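Local coordinates for protein monopolin complex subunit CSM1 (Candida glabrata, PDB 6MJC) that serves as a subunit of the monopolin complex and binds a peptide of the kinetochore protein Dsn1, consistent with recruiting monopolin to kinetochores, at residues A[17-22]-A[33-38]; A[41-46]-A[72-77]; A[61-66]-A[96-101]; A[67-72]-A[91-96]. One frame throughout, in Å; residues are numbered along the deposited sequence.

Interaction 1 (A[17-22]-A[33-38]); sequences CGVRVH and FDTSQG
The carbonyl oxygen G38 O is gripped end-on by the R20 guanidinium, with NH1 at 3.2 Å and NH2 at 3.1 Å from that one atom. It sits nearly in the guanidinium plane, and NH2 approaches it along a lone pair. The same NH2 also gives a hydrogen bond to the hydroxyl S36 OG at 2.9 Å, this one tilted out of the guanidinium plane, while a water accepts a hydrogen bond from R20 NE. A bend at chi3 (-76°) folds the arginine back over its neighbour strand, so that S36 O lies over the centre of one guanidinium face. H22 comes alongside with its ring edge against S36, NE2 standing 3.1 Å from S36 CB.

Behind these side chains is a regular antiparallel ladder. R20 and S36 form a hydrogen-bonded pair, R20 N to S36 O at 2.8 Å and S36 N to R20 O at 2.9 Å, and G38 N to G18 O and H22 N to D34 O continue it at either end. V19 faces Q37 and V21 faces T35 in the non-hydrogen-bonded pairs, with side chains on the other face from R20 and S36. There V19 CG1 crosses T35 CG2 obliquely at 3.7 Å, and V21 CG1 rests on F33 CB at 3.8 Å. G18 and G38 both have backbone angles that call for glycine.

The two segments are the open end of the hairpin 19-26/30-37. Helices 5-13 and 101-113 pack on the V19 and Q37 face, where Q37 OE1 bonds Y46 OH, and strand 44-52 pairs along the far side of 33-37.

Interaction 2 (A[41-46]-A[72-77]); sequences NGIMDY and KQRTAE
R74 is bent at chi2 (-88°) and chi3 (67°), and this brings its guanidinium round to D45, near the start of strand 44-52. The aspartate has CG beside its backbone N and anti to the carbonyl carbon, and its second torsion turns the carboxylate so that OD2 meets the arginine. The two side chains cross at about a right angle, yet their flat ends are nearly coplanar, 14° apart.

One short salt bridge carries the contact: R74 NH1 to D45 OD2 at 2.7 Å. It is almost straight, and OD2 lies in the guanidinium plane while using its anti lone pair, the one away from OD1. A water bridges the same partners by another route, accepting from D45 N at 3.0 Å and from R74 NH1 at 3.2 Å. The carbonyl oxygen I43 O stands 3.5 Å above one guanidinium face, offset toward the rim, with R74 CD 3.7 Å from it. Q73 reaches in beside the carboxylate of D45.

This ties the start of strand 44-52 to the turn that leads into helix 76-85, where T75 takes the N-cap position with OG1 bonded to E78 N. R74 NE forms a second salt bridge, to E78 in the first turn of that helix.

The arginine is thus held between two carboxylates, D45 at NH1 and E78 at NE. Such pairing would be expected to keep buried D45 ionised and to fix the rotation of the guanidinium.

Interaction 3 (A[61-66]-A[96-101]); sequences VDTEVI and FPLRSL
The F96 ring has V65 over one face: CB lies 4.0 Å from the ring centroid, 28° off the normal, in a CH-pi contact. Both V65 CB and V65 CG1 come within 3.6 Å of the ring, the first at CE1 and the second at CZ, so the valine rests toward that rim. On the same ring F104 meets F96 with planes about 25° apart, and an aromatic side chain of the bound peptide joins it edge-to-face. The R99 guanidinium is laid over P97, with P97 CG above its centre.

F96 gets there by taking the crowded position of CG between the backbone N and the carbonyl carbon (chi1 52°). V65 holds CG1 anti to its backbone N, which leaves CG2 for the other neighbour: it touches L98 CD1 at 3.5 Å, the two side chains crossing at about a right angle.

The backbones make a single antiparallel hydrogen-bonded pair. V65 N to F96 O is 2.8 Å and nearly along the carbonyl axis, and F96 N to V65 O is 2.9 Å. After P97 the chain leaves the sheet in the 3-10 turn 98-100, which leads into helix 101-113.

The apolar contact and the two backbone bonds thus join the edge strand to its neighbour next to where the Dsn1 peptide docks. R99 forms a salt bridge with an acidic side chain of the peptide and S100 OG bonds its backbone, so charge and hydrogen bonding add to the aromatic contact at F96.

Interaction 4 (A[67-72]-A[91-96]); sequences YVPLLK and FETLSF
The carbonyl oxygen Y67 O takes one true hydrogen bond and one weaker carbon donor. L94 N reaches it in the carbonyl plane at 3.0 Å, and T93 CA sits 3.3 Å away with its hydrogen turned toward it. The return bond, Y67 N to L94 O at 2.8 Å, is almost straight and closes an antiparallel hydrogen-bonded pair between strands 63-69 and 94-96.

Y67 and L94 project from the same face and run side by side. With its CG anti to the backbone N (chi1 160°), the tyrosine leans toward the incoming loop: Y67 CD2 meets L94 CD1 at 3.9 Å, and E92 O lies at the ring edge, 3.5 Å from CD2. Y67 OH bonds L90 O, so two loop carbonyls border the ring, one of them hydrogen-bonded. Y67 CB touches F96 CE2.

Beyond the pair the chains diverge. P69 lays its ring against the backbone of 91-92, CD 3.4 Å from E92 O, and L71 CD2 comes at the edge of the F91 ring, 3.9 Å from CD1. V68 and T93 point the same way on the other face.

F91 packs on helix 76-85, and the face bearing Y67 meets Y46, M108 and F104, the last two on helix 101-113. On its outer side strand 94-96 pairs in parallel with a strand of the bound peptide through L94 and S95, carrying the sheet across the interface, while E92 forms a salt bridge with a basic side chain of that peptide.

All four contacts build on one antiparallel sheet whose strands follow chain order, from 19-26 to 94-96. Interaction 1 pairs the first two strands, and interactions 3 and 4 attach the last strand to 63-69 at successive points, their centres 14 Å apart and sharing F96. Interaction 2 lies at the start of the central strand 44-52. Its centre is 12 Å from that of interaction 1 and 13 Å from that of interaction 4; T35 N to Y46 O and L70 N to D45 O tie it to both. Interaction 4 nests within the loop closed by interaction 3. The peptide binds at 94-96, on the opposite edge from strand 19-26, with interactions 3 and 4 joining that edge strand to its inner neighbour.

Interaction 1 (A[17-22]-A[33-38])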
loop_
_atom_site.group_PDB
_atom_site.type_symbol
_atom_site.label_atom_id
_atom_site.label_comp_id
_atom_site.label_asym_id
_atom_site.label_seq_id
_atom_site.Cartn_x
_atom_site.Cartn_y
_atom_site.Cartn_z
ATOM N N CYS A 17 -12.232 7.547 -1.845
ATOM C CA CYS A 17 -12.821 7.373 -3.169
ATOM C C CYS A 17 -11.941 6.432 -3.978
ATOM O O CYS A 17 -10.721 6.594 -4.020
ATOM C CB CYS A 17 -12.948 8.712 -3.916
ATOM S SG CYS A 17 -14.207 9.826 -3.369
ATOM N N GLY A 18 -12.547 5.415 -4.577
ATOM C CA GLY A 18 -11.793 4.573 -5.481
ATOM C C GLY A 18 -11.001 3.469 -4.830
ATOM O O GLY A 18 -10.239 2.778 -5.519
ATOM N N VAL A 19 -11.150 3.276 -3.524
ATOM C CA VAL A 19 -10.353 2.336 -2.747
ATOM C C VAL A 19 -11.249 1.192 -2.290
ATOM O O VAL A 19 -12.334 1.418 -1.753
ATOM C CB VAL A 19 -9.715 3.042 -1.543
ATOM C CG1 VAL A 19 -9.287 2.024 -0.461
ATOM C CG2 VAL A 19 -8.538 3.881 -1.988
ATOM N N ARG A 20 -10.795 -0.036 -2.500
ATOM C CA ARG A 20 -11.575 -1.196 -2.084
ATOM C C ARG A 20 -10.666 -2.090 -1.261
ATOM O O ARG A 20 -9.697 -2.649 -1.786
ATOM C CB ARG A 20 -12.134 -1.943 -3.290
ATOM C CG ARG A 20 -12.941 -1.068 -4.234
ATOM C CD ARG A 20 -13.314 -1.804 -5.516
ATOM N NE ARG A 20 -12.194 -1.929 -6.448
ATOM C CZ ARG A 20 -11.719 -0.936 -7.199
ATOM N NH1 ARG A 20 -12.254 0.274 -7.135
ATOM N NH2 ARG A 20 -10.707 -1.147 -8.022
ATOM N N VAL A 21 -10.969 -2.249 0.022
ATOM C CA VAL A 21 -10.104 -3.047 0.900
ATOM C C VAL A 21 -10.674 -4.445 1.038
ATOM O O VAL A 21 -11.844 -4.607 1.348
ATOM C CB VAL A 21 -9.943 -2.395 2.278
ATOM C CG1 VAL A 21 -9.123 -3.302 3.204
ATOM C CG2 VAL A 21 -9.246 -1.067 2.099
ATOM N N HIS A 22 -9.840 -5.462 0.864
ATOM C CA HIS A 22 -10.337 -6.824 0.686
ATOM C C HIS A 22 -10.101 -7.683 1.923
ATOM O O HIS A 22 -11.043 -8.199 2.526
ATOM C CB HIS A 22 -9.657 -7.443 -0.555
ATOM C CG HIS A 22 -9.924 -6.696 -1.828
ATOM N ND1 HIS A 22 -11.193 -6.486 -2.333
ATOM C CD2 HIS A 22 -9.072 -6.104 -2.695
ATOM C CE1 HIS A 22 -11.107 -5.797 -3.458
ATOM N NE2 HIS A 22 -9.831 -5.554 -3.700
ATOM N N PHE A 33 -3.365 -4.422 5.193
ATOM C CA PHE A 33 -4.548 -4.749 4.409
ATOM C C PHE A 33 -4.295 -4.711 2.916
ATOM O O PHE A 33 -3.448 -3.965 2.434
ATOM C CB PHE A 33 -5.713 -3.835 4.708
ATOM C CG PHE A 33 -5.396 -2.390 4.655
ATOM C CD1 PHE A 33 -4.917 -1.761 5.784
ATOM C CD2 PHE A 33 -5.608 -1.643 3.518
ATOM C CE1 PHE A 33 -4.642 -0.423 5.787
ATOM C CE2 PHE A 33 -5.353 -0.269 3.516
ATOM C CZ PHE A 33 -4.861 0.334 4.648
ATOM N N ASP A 34 -5.043 -5.542 2.197
ATOM C CA ASP A 34 -4.936 -5.632 0.747
ATOM C C ASP A 34 -5.916 -4.627 0.167
ATOM O O ASP A 34 -7.032 -4.488 0.673
ATOM C CB ASP A 34 -5.304 -7.015 0.232
ATOM C CG ASP A 34 -4.145 -7.963 0.230
ATOM O OD1 ASP A 34 -3.076 -7.627 0.772
ATOM O OD2 ASP A 34 -4.313 -9.058 -0.329
ATOM N N THR A 35 -5.514 -3.951 -0.901
ATOM C CA THR A 35 -6.288 -2.855 -1.461
ATOM C C THR A 35 -6.288 -2.996 -2.973
ATOM O O THR A 35 -5.291 -3.425 -3.571
ATOM C CB THR A 35 -5.672 -1.491 -1.124
ATOM O OG1 THR A 35 -5.368 -1.423 0.267
ATOM C CG2 THR A 35 -6.634 -0.376 -1.466
ATOM N N SER A 36 -7.408 -2.635 -3.568
ATOM C CA SER A 36 -7.566 -2.411 -4.991
ATOM C C SER A 36 -7.933 -0.949 -5.168
ATOM O O SER A 36 -8.838 -0.445 -4.490
ATOM C CB SER A 36 -8.648 -3.351 -5.550
ATOM O OG SER A 36 -8.887 -3.080 -6.904
ATOM N N GLN A 37 -7.219 -0.258 -6.036
ATOM C CA GLN A 37 -7.496 1.146 -6.288
ATOM C C GLN A 37 -7.624 1.376 -7.781
ATOM O O GLN A 37 -6.927 0.732 -8.573
ATOM C CB GLN A 37 -6.393 2.033 -5.725
ATOM C CG GLN A 37 -6.758 3.448 -5.747
ATOM C CD GLN A 37 -5.778 4.360 -5.099
ATOM O OE1 GLN A 37 -4.965 3.965 -4.293
ATOM N NE2 GLN A 37 -5.865 5.621 -5.454
ATOM N N GLY A 38 -8.532 2.264 -8.167
ATOM C CA GLY A 38 -8.650 2.693 -9.547
ATOM C C GLY A 38 -9.982 2.297 -10.153
ATOM O O GLY A 38 -10.721 1.467 -9.631
HETATM O O HOH W 1 -11.900 -4.806 -6.470
#

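Interaction 2 (A[41-46]-A[72-77])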
loop_
_atom_site.group_PDB
_atom_site.type_symbol
_atom_site.label_atom_id
_atom_site.label_comp_id
_atom_site.label_asym_id
_atom_site.label_seq_id
_atom_site.Cartn_x
_atom_site.Cartn_y
_atom_site.Cartn_z
ATOM N N ASN A 41 -10.233 3.020 -16.012
ATOM C CA ASN A 41 -8.995 3.322 -16.731
ATOM C C ASN A 41 -7.895 2.328 -16.381
ATOM O O ASN A 41 -7.265 1.743 -17.271
ATOM C CB ASN A 41 -8.540 4.747 -16.420
ATOM C CG ASN A 41 -9.673 5.743 -16.495
ATOM O OD1 ASN A 41 -10.649 5.638 -15.752
ATOM N ND2 ASN A 41 -9.550 6.718 -17.388
ATOM N N GLY A 42 -7.649 2.126 -15.093
ATOM C CA GLY A 42 -6.647 1.170 -14.661
ATOM C C GLY A 42 -6.862 0.799 -13.221
ATOM O O GLY A 42 -7.367 1.597 -12.423
ATOM N N ILE A 43 -6.516 -0.436 -12.882
ATOM C CA ILE A 43 -6.622 -0.921 -11.516
ATOM C C ILE A 43 -5.256 -1.398 -11.057
ATOM O O ILE A 43 -4.588 -2.169 -11.762
ATOM C CB ILE A 43 -7.654 -2.053 -11.385
ATOM C CG1 ILE A 43 -9.067 -1.512 -11.589
ATOM C CG2 ILE A 43 -7.525 -2.704 -10.014
ATOM C CD1 ILE A 43 -10.146 -2.579 -11.562
ATOM N N MET A 44 -4.891 -1.012 -9.842
ATOM C CA MET A 44 -3.691 -1.468 -9.174
ATOM C C MET A 44 -4.066 -2.113 -7.849
ATOM O O MET A 44 -4.861 -1.551 -7.079
ATOM C CB MET A 44 -2.749 -0.295 -8.956
ATOM C CG MET A 44 -1.466 -0.654 -8.287
ATOM S SD MET A 44 -0.402 -1.547 -9.462
ATOM C CE MET A 44 0.828 -1.979 -8.281
ATOM N N ASP A 45 -3.547 -3.314 -7.629
ATOM C CA ASP A 45 -3.670 -3.978 -6.350
ATOM C C ASP A 45 -2.380 -3.794 -5.567
ATOM O O ASP A 45 -1.264 -3.888 -6.109
ATOM C CB ASP A 45 -4.000 -5.472 -6.502
ATOM C CG ASP A 45 -5.446 -5.731 -6.873
ATOM O OD1 ASP A 45 -6.322 -5.746 -5.986
ATOM O OD2 ASP A 45 -5.706 -5.952 -8.061
ATOM N N TYR A 46 -2.533 -3.526 -4.284
ATOM C CA TYR A 46 -1.379 -3.376 -3.404
ATOM C C TYR A 46 -1.792 -3.678 -1.977
ATOM O O TYR A 46 -2.974 -3.660 -1.621
ATOM C CB TYR A 46 -0.759 -1.968 -3.508
ATOM C CG TYR A 46 -1.679 -0.794 -3.189
ATOM C CD1 TYR A 46 -1.755 -0.294 -1.898
ATOM C CD2 TYR A 46 -2.420 -0.172 -4.170
ATOM C CE1 TYR A 46 -2.598 0.805 -1.583
ATOM C CE2 TYR A 46 -3.273 0.922 -3.868
ATOM C CZ TYR A 46 -3.337 1.401 -2.585
ATOM O OH TYR A 46 -4.136 2.489 -2.259
ATOM N N LYS A 72 1.385 -9.989 -9.303
ATOM C CA LYS A 72 0.992 -11.321 -9.730
ATOM C C LYS A 72 -0.465 -11.382 -10.141
ATOM O O LYS A 72 -0.840 -12.206 -10.995
ATOM C CB LYS A 72 1.240 -12.275 -8.565
ATOM C CG LYS A 72 2.619 -12.882 -8.544
ATOM C CD LYS A 72 2.790 -13.691 -7.274
ATOM C CE LYS A 72 3.781 -14.825 -7.457
ATOM N NZ LYS A 72 5.012 -14.395 -8.175
ATOM N N GLN A 73 -1.279 -10.488 -9.569
ATOM C CA GLN A 73 -2.714 -10.456 -9.811
ATOM C C GLN A 73 -3.080 -9.840 -11.148
ATOM O O GLN A 73 -4.255 -9.875 -11.513
ATOM C CB GLN A 73 -3.445 -9.633 -8.735
ATOM C CG GLN A 73 -3.447 -10.179 -7.345
ATOM C CD GLN A 73 -4.314 -9.339 -6.429
ATOM O OE1 GLN A 73 -5.303 -8.741 -6.859
ATOM N NE2 GLN A 73 -3.939 -9.275 -5.166
ATOM N N ARG A 74 -2.133 -9.246 -11.845
ATOM C CA ARG A 74 -2.361 -8.614 -13.138
ATOM C C ARG A 74 -2.091 -9.589 -14.269
ATOM O O ARG A 74 -1.265 -10.499 -14.142
ATOM C CB ARG A 74 -1.446 -7.384 -13.296
ATOM C CG ARG A 74 -1.633 -6.278 -12.249
ATOM C CD ARG A 74 -2.717 -5.237 -12.603
ATOM N NE ARG A 74 -4.053 -5.815 -12.605
ATOM C CZ ARG A 74 -4.789 -6.010 -11.521
ATOM N NH1 ARG A 74 -4.323 -5.687 -10.312
ATOM N NH2 ARG A 74 -6.001 -6.527 -11.636
ATOM N N THR A 75 -2.793 -9.393 -15.382
ATOM C CA THR A 75 -2.381 -9.989 -16.640
ATOM C C THR A 75 -1.151 -9.243 -17.174
ATOM O O THR A 75 -0.861 -8.108 -16.791
ATOM C CB THR A 75 -3.478 -9.947 -17.709
ATOM O OG1 THR A 75 -3.726 -8.571 -18.052
ATOM C CG2 THR A 75 -4.769 -10.641 -17.289
ATOM N N ALA A 76 -0.444 -9.878 -18.096
ATOM C CA ALA A 76 0.680 -9.217 -18.757
ATOM C C ALA A 76 0.263 -7.914 -19.436
ATOM O O ALA A 76 0.976 -6.908 -19.356
ATOM C CB ALA A 76 1.307 -10.164 -19.779
ATOM N N GLU A 77 -0.874 -7.909 -20.126
ATOM C CA GLU A 77 -1.301 -6.685 -20.799
ATOM C C GLU A 77 -1.631 -5.589 -19.794
ATOM O O GLU A 77 -1.347 -4.408 -20.030
ATOM C CB GLU A 77 -2.513 -6.936 -21.691
ATOM C CG GLU A 77 -3.090 -5.618 -22.230
ATOM C CD GLU A 77 -4.023 -5.809 -23.395
ATOM O OE1 GLU A 77 -4.872 -6.721 -23.330
ATOM O OE2 GLU A 77 -3.898 -5.050 -24.381
HETATM O O HOH W 2 -1.461 -4.630 -9.311
#

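Interaction 3 (A[61-66]-A[96-101])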
loop_
_atom_site.group_PDB
_atom_site.type_symbol
_atom_site.label_atom_id
_atom_site.label_comp_id
_atom_site.label_asym_id
_atom_site.label_seq_id
_atom_site.Cartn_x
_atom_site.Cartn_y
_atom_site.Cartn_z
ATOM N N VAL A 61 8.733 4.520 20.147
ATOM C CA VAL A 61 8.090 3.664 19.156
ATOM C C VAL A 61 8.136 4.366 17.806
ATOM O O VAL A 61 8.044 5.595 17.719
ATOM C CB VAL A 61 6.622 3.336 19.523
ATOM C CG1 VAL A 61 6.250 1.925 19.071
ATOM C CG2 VAL A 61 6.390 3.506 21.023
ATOM N N ASP A 62 8.261 3.576 16.744
ATOM C CA ASP A 62 8.325 4.109 15.391
ATOM C C ASP A 62 7.119 3.684 14.571
ATOM O O ASP A 62 6.700 2.518 14.638
ATOM C CB ASP A 62 9.594 3.649 14.676
ATOM C CG ASP A 62 10.797 4.506 15.028
ATOM O OD1 ASP A 62 10.669 5.377 15.938
ATOM O OD2 ASP A 62 11.860 4.311 14.390
ATOM N N THR A 63 6.605 4.620 13.760
ATOM C CA THR A 63 5.492 4.352 12.851
ATOM C C THR A 63 5.862 4.647 11.400
ATOM O O THR A 63 6.381 5.725 11.089
ATOM C CB THR A 63 4.254 5.184 13.189
ATOM O OG1 THR A 63 3.207 4.832 12.275
ATOM C CG2 THR A 63 4.548 6.658 13.026
ATOM N N GLU A 64 5.521 3.723 10.506
ATOM C CA GLU A 64 5.791 3.891 9.085
ATOM C C GLU A 64 4.729 3.166 8.267
ATOM O O GLU A 64 4.034 2.270 8.761
ATOM C CB GLU A 64 7.195 3.342 8.725
ATOM C CG GLU A 64 7.298 1.824 8.703
ATOM C CD GLU A 64 8.715 1.319 8.336
ATOM O OE1 GLU A 64 9.521 2.087 7.749
ATOM O OE2 GLU A 64 9.008 0.143 8.642
ATOM N N VAL A 65 4.616 3.547 6.999
ATOM C CA VAL A 65 3.769 2.825 6.060
ATOM C C VAL A 65 4.630 1.977 5.128
ATOM O O VAL A 65 5.627 2.444 4.560
ATOM C CB VAL A 65 2.892 3.773 5.234
ATOM C CG1 VAL A 65 1.968 2.954 4.341
ATOM C CG2 VAL A 65 2.030 4.691 6.092
ATOM N N ILE A 66 4.225 0.733 4.946
ATOM C CA ILE A 66 4.849 -0.177 3.978
ATOM C C ILE A 66 3.871 -0.349 2.811
ATOM O O ILE A 66 2.728 -0.754 3.013
ATOM C CB ILE A 66 5.199 -1.551 4.592
ATOM C CG1 ILE A 66 6.063 -1.440 5.864
ATOM C CG2 ILE A 66 5.869 -2.465 3.493
ATOM C CD1 ILE A 66 7.459 -0.796 5.774
ATOM N N PHE A 96 7.393 4.641 3.794
ATOM C CA PHE A 96 7.306 6.093 3.843
ATOM C C PHE A 96 6.596 6.503 5.129
ATOM O O PHE A 96 5.874 5.699 5.739
ATOM C CB PHE A 96 6.624 6.684 2.570
ATOM C CG PHE A 96 5.279 6.079 2.200
ATOM C CD1 PHE A 96 4.116 6.547 2.787
ATOM C CD2 PHE A 96 5.197 5.114 1.254
ATOM C CE1 PHE A 96 2.863 5.993 2.438
ATOM C CE2 PHE A 96 3.979 4.573 0.880
ATOM C CZ PHE A 96 2.810 5.022 1.484
ATOM N N PRO A 97 6.850 7.712 5.610
ATOM C CA PRO A 97 6.184 8.180 6.833
ATOM C C PRO A 97 4.700 8.431 6.611
ATOM O O PRO A 97 4.222 8.621 5.484
ATOM C CB PRO A 97 6.938 9.463 7.180
ATOM C CG PRO A 97 7.424 9.957 5.863
ATOM C CD PRO A 97 7.785 8.725 5.074
ATOM N N LEU A 98 3.954 8.328 7.699
ATOM C CA LEU A 98 2.516 8.508 7.639
ATOM C C LEU A 98 2.163 9.859 7.039
ATOM O O LEU A 98 1.148 10.001 6.350
ATOM C CB LEU A 98 1.974 8.374 9.052
ATOM C CG LEU A 98 0.583 7.834 9.246
ATOM C CD1 LEU A 98 0.396 6.546 8.618
ATOM C CD2 LEU A 98 0.389 7.718 10.767
ATOM N N ARG A 99 2.983 10.878 7.303
ATOM C CA ARG A 99 2.672 12.192 6.765
ATOM C C ARG A 99 2.680 12.256 5.241
ATOM O O ARG A 99 2.251 13.276 4.682
ATOM C CB ARG A 99 3.657 13.240 7.292
ATOM C CG ARG A 99 5.101 12.840 7.176
ATOM C CD ARG A 99 6.052 13.956 7.582
ATOM N NE ARG A 99 7.387 13.406 7.778
ATOM C CZ ARG A 99 8.317 13.349 6.838
ATOM N NH1 ARG A 99 8.069 13.831 5.626
ATOM N NH2 ARG A 99 9.494 12.810 7.114
ATOM N N SER A 100 3.251 11.265 4.571
ATOM C CA SER A 100 3.219 11.145 3.106
ATOM C C SER A 100 2.099 10.274 2.565
ATOM O O SER A 100 2.044 10.039 1.350
ATOM C CB SER A 100 4.566 10.606 2.605
ATOM O OG SER A 100 5.565 11.605 2.821
ATOM N N LEU A 101 1.214 9.760 3.415
ATOM C CA LEU A 101 0.190 8.859 2.901
ATOM C C LEU A 101 -0.753 9.585 1.942
ATOM O O LEU A 101 -1.156 9.020 0.909
ATOM C CB LEU A 101 -0.567 8.260 4.077
ATOM C CG LEU A 101 -1.646 7.241 3.729
ATOM C CD1 LEU A 101 -1.121 6.048 3.012
ATOM C CD2 LEU A 101 -2.374 6.792 5.022
#

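Interaction 4 (A[67-72]-A[91-96])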
loop_
_atom_site.group_PDB
_atom_site.type_symbol
_atom_site.label_atom_id
_atom_site.label_comp_id
_atom_site.label_asym_id
_atom_site.label_seq_id
_atom_site.Cartn_x
_atom_site.Cartn_y
_atom_site.Cartn_z
ATOM N N TYR A 67 4.367 -0.187 1.581
ATOM C CA TYR A 67 3.580 -0.348 0.361
ATOM C C TYR A 67 4.138 -1.522 -0.412
ATOM O O TYR A 67 5.330 -1.562 -0.683
ATOM C CB TYR A 67 3.632 0.906 -0.535
ATOM C CG TYR A 67 3.268 0.697 -2.016
ATOM C CD1 TYR A 67 1.950 0.749 -2.452
ATOM C CD2 TYR A 67 4.243 0.528 -2.966
ATOM C CE1 TYR A 67 1.639 0.602 -3.792
ATOM C CE2 TYR A 67 3.916 0.376 -4.334
ATOM C CZ TYR A 67 2.614 0.369 -4.718
ATOM O OH TYR A 67 2.258 0.253 -6.037
ATOM N N VAL A 68 3.284 -2.476 -0.756
ATOM C CA VAL A 68 3.710 -3.686 -1.466
ATOM C C VAL A 68 2.894 -3.818 -2.747
ATOM O O VAL A 68 1.679 -4.069 -2.698
ATOM C CB VAL A 68 3.501 -4.940 -0.607
ATOM C CG1 VAL A 68 4.077 -6.207 -1.351
ATOM C CG2 VAL A 68 4.126 -4.826 0.725
ATOM N N PRO A 69 3.473 -3.628 -3.927
ATOM C CA PRO A 69 2.676 -3.807 -5.145
ATOM C C PRO A 69 2.371 -5.284 -5.395
ATOM O O PRO A 69 3.239 -6.134 -5.250
ATOM C CB PRO A 69 3.581 -3.211 -6.227
ATOM C CG PRO A 69 4.963 -3.423 -5.743
ATOM C CD PRO A 69 4.884 -3.314 -4.212
ATOM N N LEU A 70 1.134 -5.585 -5.769
ATOM C CA LEU A 70 0.713 -6.963 -6.032
ATOM C C LEU A 70 0.565 -7.143 -7.543
ATOM O O LEU A 70 -0.499 -6.944 -8.133
ATOM C CB LEU A 70 -0.562 -7.250 -5.261
ATOM C CG LEU A 70 -0.491 -7.039 -3.757
ATOM C CD1 LEU A 70 -1.921 -7.179 -3.100
ATOM C CD2 LEU A 70 0.512 -7.930 -3.073
ATOM N N LEU A 71 1.675 -7.482 -8.176
ATOM C CA LEU A 71 1.712 -7.573 -9.620
ATOM C C LEU A 71 1.272 -8.939 -10.120
ATOM O O LEU A 71 0.805 -9.053 -11.241
ATOM C CB LEU A 71 3.113 -7.232 -10.138
ATOM C CG LEU A 71 3.744 -5.961 -9.526
ATOM C CD1 LEU A 71 5.104 -5.691 -10.110
ATOM C CD2 LEU A 71 2.825 -4.778 -9.716
ATOM N N LYS A 72 1.385 -9.989 -9.303
ATOM C CA LYS A 72 0.992 -11.321 -9.730
ATOM C C LYS A 72 -0.465 -11.382 -10.141
ATOM O O LYS A 72 -0.840 -12.206 -10.995
ATOM C CB LYS A 72 1.240 -12.275 -8.565
ATOM C CG LYS A 72 2.619 -12.882 -8.544
ATOM C CD LYS A 72 2.790 -13.691 -7.274
ATOM C CE LYS A 72 3.781 -14.825 -7.457
ATOM N NZ LYS A 72 5.012 -14.395 -8.175
ATOM N N PHE A 91 6.315 0.071 -8.612
ATOM C CA PHE A 91 6.466 -1.357 -8.885
ATOM C C PHE A 91 7.507 -1.976 -7.944
ATOM O O PHE A 91 7.991 -3.095 -8.177
ATOM C CB PHE A 91 6.800 -1.540 -10.380
ATOM C CG PHE A 91 5.693 -1.018 -11.268
ATOM C CD1 PHE A 91 4.531 -1.765 -11.474
ATOM C CD2 PHE A 91 5.748 0.284 -11.798
ATOM C CE1 PHE A 91 3.461 -1.246 -12.208
ATOM C CE2 PHE A 91 4.719 0.786 -12.540
ATOM C CZ PHE A 91 3.551 0.046 -12.744
ATOM N N GLU A 92 7.862 -1.276 -6.873
ATOM C CA GLU A 92 8.685 -1.882 -5.837
ATOM C C GLU A 92 8.111 -1.686 -4.446
ATOM O O GLU A 92 7.250 -0.826 -4.199
ATOM C CB GLU A 92 10.110 -1.316 -5.836
ATOM C CG GLU A 92 10.187 0.130 -6.103
ATOM C CD GLU A 92 11.616 0.579 -6.303
ATOM O OE1 GLU A 92 12.515 -0.013 -5.666
ATOM O OE2 GLU A 92 11.840 1.511 -7.099
ATOM N N THR A 93 8.624 -2.467 -3.505
ATOM C CA THR A 93 8.166 -2.310 -2.116
ATOM C C THR A 93 8.780 -1.063 -1.512
ATOM O O THR A 93 9.978 -0.867 -1.617
ATOM C CB THR A 93 8.529 -3.541 -1.276
ATOM O OG1 THR A 93 7.835 -4.649 -1.860
ATOM C CG2 THR A 93 8.110 -3.341 0.176
ATOM N N LEU A 94 7.960 -0.224 -0.898
ATOM C CA LEU A 94 8.365 1.065 -0.380
ATOM C C LEU A 94 8.033 1.183 1.107
ATOM O O LEU A 94 7.062 0.615 1.595
ATOM C CB LEU A 94 7.630 2.214 -1.132
ATOM C CG LEU A 94 7.767 2.222 -2.657
ATOM C CD1 LEU A 94 6.909 3.352 -3.274
ATOM C CD2 LEU A 94 9.211 2.446 -3.039
ATOM N N SER A 95 8.773 2.038 1.810
ATOM C CA SER A 95 8.444 2.536 3.137
ATOM C C SER A 95 8.330 4.057 3.042
ATOM O O SER A 95 9.080 4.705 2.279
ATOM C CB SER A 95 9.526 2.120 4.153
ATOM O OG SER A 95 9.369 2.809 5.365
ATOM N N PHE A 96 7.393 4.641 3.794
ATOM C CA PHE A 96 7.306 6.093 3.843
ATOM C C PHE A 96 6.596 6.503 5.129
ATOM O O PHE A 96 5.874 5.699 5.739
ATOM C CB PHE A 96 6.624 6.684 2.570
ATOM C CG PHE A 96 5.279 6.079 2.200
ATOM C CD1 PHE A 96 4.116 6.547 2.787
ATOM C CD2 PHE A 96 5.197 5.114 1.254
ATOM C CE1 PHE A 96 2.863 5.993 2.438
ATOM C CE2 PHE A 96 3.979 4.573 0.880
ATOM C CZ PHE A 96 2.810 5.022 1.484
#